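Local coordinates for protein integrase (Enterobacteria phage lambda, PDB 1AE9) that acts through this catalytic domain in the site-specific recombination that integrates the phage genome into the host chromosome and, together with excisionase, excises the prophage, at residues Asp50-Val55 with Trp174-Ile179; Thr68-Asp73 with Lys144-Lys149. All coordinates share one frame; numbering follows the deposited sequence.

Interaction 1 (Asp50-Val55 with Trp174-Ile179); sequences DGYLYV and WDKIEI
Aromatic side chains and one lysine carry this contact between two non-adjacent strands of the mixed sheet of a tyrosine recombinase catalytic domain. Strand 63-67 lies between strands 52-56 and 173-176, so the partners meet over one sheet face, with no hydrogen bond across; the short strand axes are 8.6 Å apart. Toward the C-terminal end of 50-55 the contact is a T-shaped stack: the edge of Tyr54 points at the Trp174 indole face, Tyr54 CD2 lying 3.5 Å from Trp174 CD2, with ring planes at 85°. Tyr54 CB adds a CH-pi contact over the six-membered ring, and Trp174 CZ3 reaches the backbone, 3.3 Å from Val55 O. At Tyr52, Lys176 starts with CG anti to its backbone N (chi1 -156°), then bends at chi2 (92°) and crosses the tyrosine at about a right angle. Its CE lies over the ring face, 3.6 Å from Tyr52 CZ, and NZ forms a cation-pi contact, 4.2 Å from the Tyr52 ring centroid. Ile177 O lies at that ring's edge, buried without a polar partner in the model. The Lys176 side chain is about 6 Å from that of Phe166, a changed residue at the position of the tyrosine that forms the 3'-phospho-DNA intermediate. Around the pair, Tyr52 packs on Ala65 and Pro67 of strand 63-67, Trp174 on Lys63 of that strand, and Ile177 on Phe150 and His153 of helix 148-155.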
# COMPACT_ATOMS: atom_id res chain seq x y z
N ASP A 50 0.68 31.02 12.14
CA ASP A 50 1.21 32.34 11.79
C ASP A 50 1.92 32.40 10.44
O ASP A 50 3.07 32.83 10.35
CB ASP A 50 2.14 32.85 12.89
CG ASP A 50 1.44 32.99 14.23
OD1 ASP A 50 0.26 33.41 14.25
OD2 ASP A 50 2.08 32.68 15.27
N GLY A 51 1.23 31.95 9.39
CA GLY A 51 1.82 31.98 8.07
C GLY A 51 2.94 30.99 7.78
O GLY A 51 3.72 31.20 6.84
N TYR A 52 3.04 29.93 8.58
CA TYR A 52 4.07 28.92 8.36
C TYR A 52 3.50 27.51 8.47
O TYR A 52 2.72 27.23 9.38
CB TYR A 52 5.23 29.08 9.35
CG TYR A 52 6.22 30.14 8.95
CD1 TYR A 52 6.00 31.48 9.25
CD2 TYR A 52 7.38 29.80 8.25
CE1 TYR A 52 6.89 32.47 8.85
CE2 TYR A 52 8.28 30.78 7.84
CZ TYR A 52 8.03 32.11 8.15
OH TYR A 52 8.90 33.09 7.73
N LEU A 53 3.85 26.66 7.51
CA LEU A 53 3.43 25.27 7.49
C LEU A 53 4.59 24.45 8.04
O LEU A 53 5.67 24.40 7.45
CB LEU A 53 3.09 24.82 6.06
CG LEU A 53 2.89 23.32 5.78
CD1 LEU A 53 1.74 22.75 6.59
CD2 LEU A 53 2.65 23.11 4.30
N TYR A 54 4.39 23.88 9.23
CA TYR A 54 5.41 23.09 9.91
C TYR A 54 5.40 21.66 9.41
O TYR A 54 4.38 20.99 9.44
CB TYR A 54 5.19 23.14 11.43
CG TYR A 54 5.54 24.48 12.02
CD1 TYR A 54 4.67 25.56 11.89
CD2 TYR A 54 6.76 24.70 12.64
CE1 TYR A 54 5.01 26.82 12.36
CE2 TYR A 54 7.12 25.95 13.11
CZ TYR A 54 6.24 27.01 12.96
OH TYR A 54 6.61 28.26 13.41
N VAL A 55 6.56 21.19 8.97
CA VAL A 55 6.69 19.85 8.44
C VAL A 55 7.85 19.07 9.03
O VAL A 55 8.99 19.54 9.04
CB VAL A 55 6.90 19.89 6.89
CG1 VAL A 55 7.24 18.51 6.34
CG2 VAL A 55 5.67 20.46 6.19
N TRP A 174 13.05 23.93 14.92
CA TRP A 174 12.63 23.99 13.53
C TRP A 174 13.49 24.92 12.68
O TRP A 174 13.91 25.99 13.12
CB TRP A 174 11.17 24.44 13.44
CG TRP A 174 10.21 23.50 14.09
CD1 TRP A 174 9.97 23.39 15.43
CD2 TRP A 174 9.38 22.54 13.45
NE1 TRP A 174 9.04 22.41 15.66
CE2 TRP A 174 8.66 21.87 14.46
CE3 TRP A 174 9.18 22.18 12.11
CZ2 TRP A 174 7.74 20.85 14.17
CZ3 TRP A 174 8.27 21.17 11.83
CH2 TRP A 174 7.56 20.52 12.85
N ASP A 175 13.75 24.50 11.45
CA ASP A 175 14.53 25.27 10.49
C ASP A 175 13.53 26.18 9.73
O ASP A 175 12.65 25.68 9.03
CB ASP A 175 15.25 24.30 9.55
CG ASP A 175 16.19 25.00 8.57
OD1 ASP A 175 16.95 25.90 8.99
OD2 ASP A 175 16.19 24.62 7.38
N LYS A 176 13.63 27.49 9.94
CA LYS A 176 12.75 28.46 9.30
C LYS A 176 13.21 28.72 7.86
O LYS A 176 14.38 29.01 7.63
CB LYS A 176 12.79 29.78 10.07
CG LYS A 176 11.56 30.69 9.94
CD LYS A 176 10.54 30.41 11.05
CE LYS A 176 9.65 31.62 11.33
NZ LYS A 176 8.71 31.38 12.47
N ILE A 177 12.30 28.58 6.89
CA ILE A 177 12.65 28.83 5.49
C ILE A 177 12.42 30.31 5.21
O ILE A 177 11.39 30.88 5.59
CB ILE A 177 11.81 27.96 4.50
CG1 ILE A 177 11.99 26.47 4.80
CG2 ILE A 177 12.24 28.23 3.06
CD1 ILE A 177 13.41 25.95 4.59
N GLU A 178 13.41 30.94 4.58
CA GLU A 178 13.34 32.37 4.27
C GLU A 178 13.33 32.67 2.78
O GLU A 178 13.75 31.85 1.96
CB GLU A 178 14.51 33.10 4.93
CG GLU A 178 14.57 32.92 6.43
CD GLU A 178 15.49 33.93 7.11
OE1 GLU A 178 16.71 33.68 7.18
OE2 GLU A 178 14.97 34.97 7.57
N ILE A 179 12.95 33.92 2.47
CA ILE A 179 12.85 34.47 1.11
C ILE A 179 11.97 33.63 0.18
O ILE A 179 12.33 33.48 -1.01
CB ILE A 179 14.24 34.87 0.45
CG1 ILE A 179 15.21 33.68 0.37
CG2 ILE A 179 14.87 36.05 1.20
CD1 ILE A 179 16.56 34.00 -0.27
OXT ILE A 179 10.91 33.18 0.66

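Interaction 2 (Thr68-Asp73 with Lys144-Lys149); sequences TALHID and KQISDK
Gln145 leaves the end of helix 133-145 fully stretched, CG anti to the backbone N and the chain extended beyond it, and this straight arm carries its amide to the backbone of residues 71-73. A chi3 of -49° then sets the rotation of the amide so that both of its ends are used. Gln145 NE2 donates to His71 O at 2.9 Å, a fairly straight bond (161°) in which the acceptor lies close to the amide plane. In return Asp73 N donates to Gln145 OE1 at 2.8 Å, approaching from above the carbonyl plane. One side chain thus grips the backbone two residues apart, on either side of Ile72, and the two bonds hold the amide's orientation. The Asp73 carboxylate, its CG beside its own backbone N, stacks on the amide with the planes 18° apart; Asp73 OD2 comes to 3.1 Å from Gln145 CD, but no hydrogen bond joins the two groups. A looser apolar touch lies beside this pair of bonds, Leu70 CD2 to Ile146 CD1 at 4.5 Å. The contact thus ties the small two-stranded sheet to the junction of helices 133-145 and 148-155. Strand 71-72 pairs with strand 77-78, and behind it Ile72 packs against Leu141 and Tyr142 of helix 133-145 and against Val31 and Val32 of helix 21-33.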
# COMPACT_ATOMS: atom_id res chain seq x y z
N THR A 68 4.02 30.24 3.92
CA THR A 68 2.91 30.06 3.00
C THR A 68 2.82 31.13 1.91
O THR A 68 1.94 31.09 1.05
CB THR A 68 1.58 29.99 3.74
OG1 THR A 68 1.40 31.16 4.54
CG2 THR A 68 1.54 28.75 4.64
N ALA A 69 3.74 32.09 1.94
CA ALA A 69 3.77 33.15 0.95
C ALA A 69 4.50 32.71 -0.33
O ALA A 69 4.53 33.45 -1.31
CB ALA A 69 4.44 34.37 1.53
N LEU A 70 5.09 31.52 -0.31
CA LEU A 70 5.82 31.00 -1.46
C LEU A 70 4.98 30.95 -2.74
O LEU A 70 3.76 30.79 -2.69
CB LEU A 70 6.40 29.62 -1.17
CG LEU A 70 7.70 29.56 -0.37
CD1 LEU A 70 8.11 28.10 -0.17
CD2 LEU A 70 8.81 30.32 -1.10
N HIS A 71 5.66 31.10 -3.87
CA HIS A 71 5.03 31.07 -5.19
C HIS A 71 5.99 30.35 -6.12
O HIS A 71 7.21 30.42 -5.93
CB HIS A 71 4.89 32.49 -5.79
CG HIS A 71 3.73 33.29 -5.27
ND1 HIS A 71 3.77 34.00 -4.09
CD2 HIS A 71 2.52 33.56 -5.82
CE1 HIS A 71 2.65 34.68 -3.93
NE2 HIS A 71 1.87 34.42 -4.97
N ILE A 72 5.45 29.65 -7.10
CA ILE A 72 6.26 28.99 -8.13
C ILE A 72 5.87 29.80 -9.36
O ILE A 72 4.83 29.57 -9.98
CB ILE A 72 5.91 27.49 -8.32
CG1 ILE A 72 6.67 26.66 -7.29
CG2 ILE A 72 6.29 27.03 -9.74
CD1 ILE A 72 8.15 26.49 -7.61
N ASP A 73 6.69 30.79 -9.67
CA ASP A 73 6.46 31.68 -10.79
C ASP A 73 6.28 31.02 -12.15
O ASP A 73 5.32 31.32 -12.86
CB ASP A 73 7.55 32.74 -10.85
CG ASP A 73 7.58 33.61 -9.61
OD1 ASP A 73 6.51 33.82 -8.99
OD2 ASP A 73 8.68 34.07 -9.25
N LYS A 144 16.25 28.07 -9.93
CA LYS A 144 16.30 29.16 -10.90
C LYS A 144 15.66 30.43 -10.34
O LYS A 144 16.27 31.50 -10.36
CB LYS A 144 15.61 28.75 -12.20
N GLN A 145 14.46 30.29 -9.81
CA GLN A 145 13.71 31.41 -9.24
C GLN A 145 14.34 32.09 -8.03
O GLN A 145 14.28 33.31 -7.88
CB GLN A 145 12.28 30.96 -8.89
CG GLN A 145 11.40 32.04 -8.30
CD GLN A 145 10.02 31.54 -7.94
OE1 GLN A 145 9.37 30.87 -8.74
NE2 GLN A 145 9.58 31.86 -6.74
N ILE A 146 14.90 31.28 -7.12
CA ILE A 146 15.51 31.81 -5.91
C ILE A 146 16.99 31.45 -5.84
O ILE A 146 17.85 32.30 -6.12
CB ILE A 146 14.75 31.32 -4.65
CG1 ILE A 146 13.25 31.61 -4.81
CG2 ILE A 146 15.28 32.01 -3.40
CD1 ILE A 146 12.38 31.17 -3.65
N SER A 147 17.31 30.21 -5.49
CA SER A 147 18.70 29.78 -5.41
C SER A 147 18.84 28.28 -5.12
O SER A 147 17.91 27.65 -4.60
CB SER A 147 19.45 30.58 -4.33
OG SER A 147 18.79 30.54 -3.08
N ASP A 148 20.00 27.72 -5.45
CA ASP A 148 20.27 26.31 -5.20
C ASP A 148 20.24 26.05 -3.69
O ASP A 148 19.86 24.96 -3.25
CB ASP A 148 21.63 25.93 -5.77
N LYS A 149 20.60 27.07 -2.91
CA LYS A 149 20.62 26.98 -1.45
C LYS A 149 19.20 26.87 -0.90
O LYS A 149 18.93 26.08 0.01
CB LYS A 149 21.33 28.20 -0.84

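From the N terminus the chain first lays down 50-55, then passes along strand 63-67 into 68-73. After helices 79-90 and 106-120 it reaches 144-149, which spans the end of helix 133-145 and the start of helix 148-155, and interaction 2 closes the inner loop. The rest of helix 148-155 and the last strands follow before 174-179 returns to 50-55 and interaction 1 closes the outer loop around it. Interaction 1 joins two strands of the main sheet that flank strand 63-67; interaction 2 ties the small sheet to the junction of those helices. They touch: Gly51 O lies 3.1 Å from Thr68 N, a probable hydrogen bond, and the Ile179 carboxylate packs near Ile146 and Leu70.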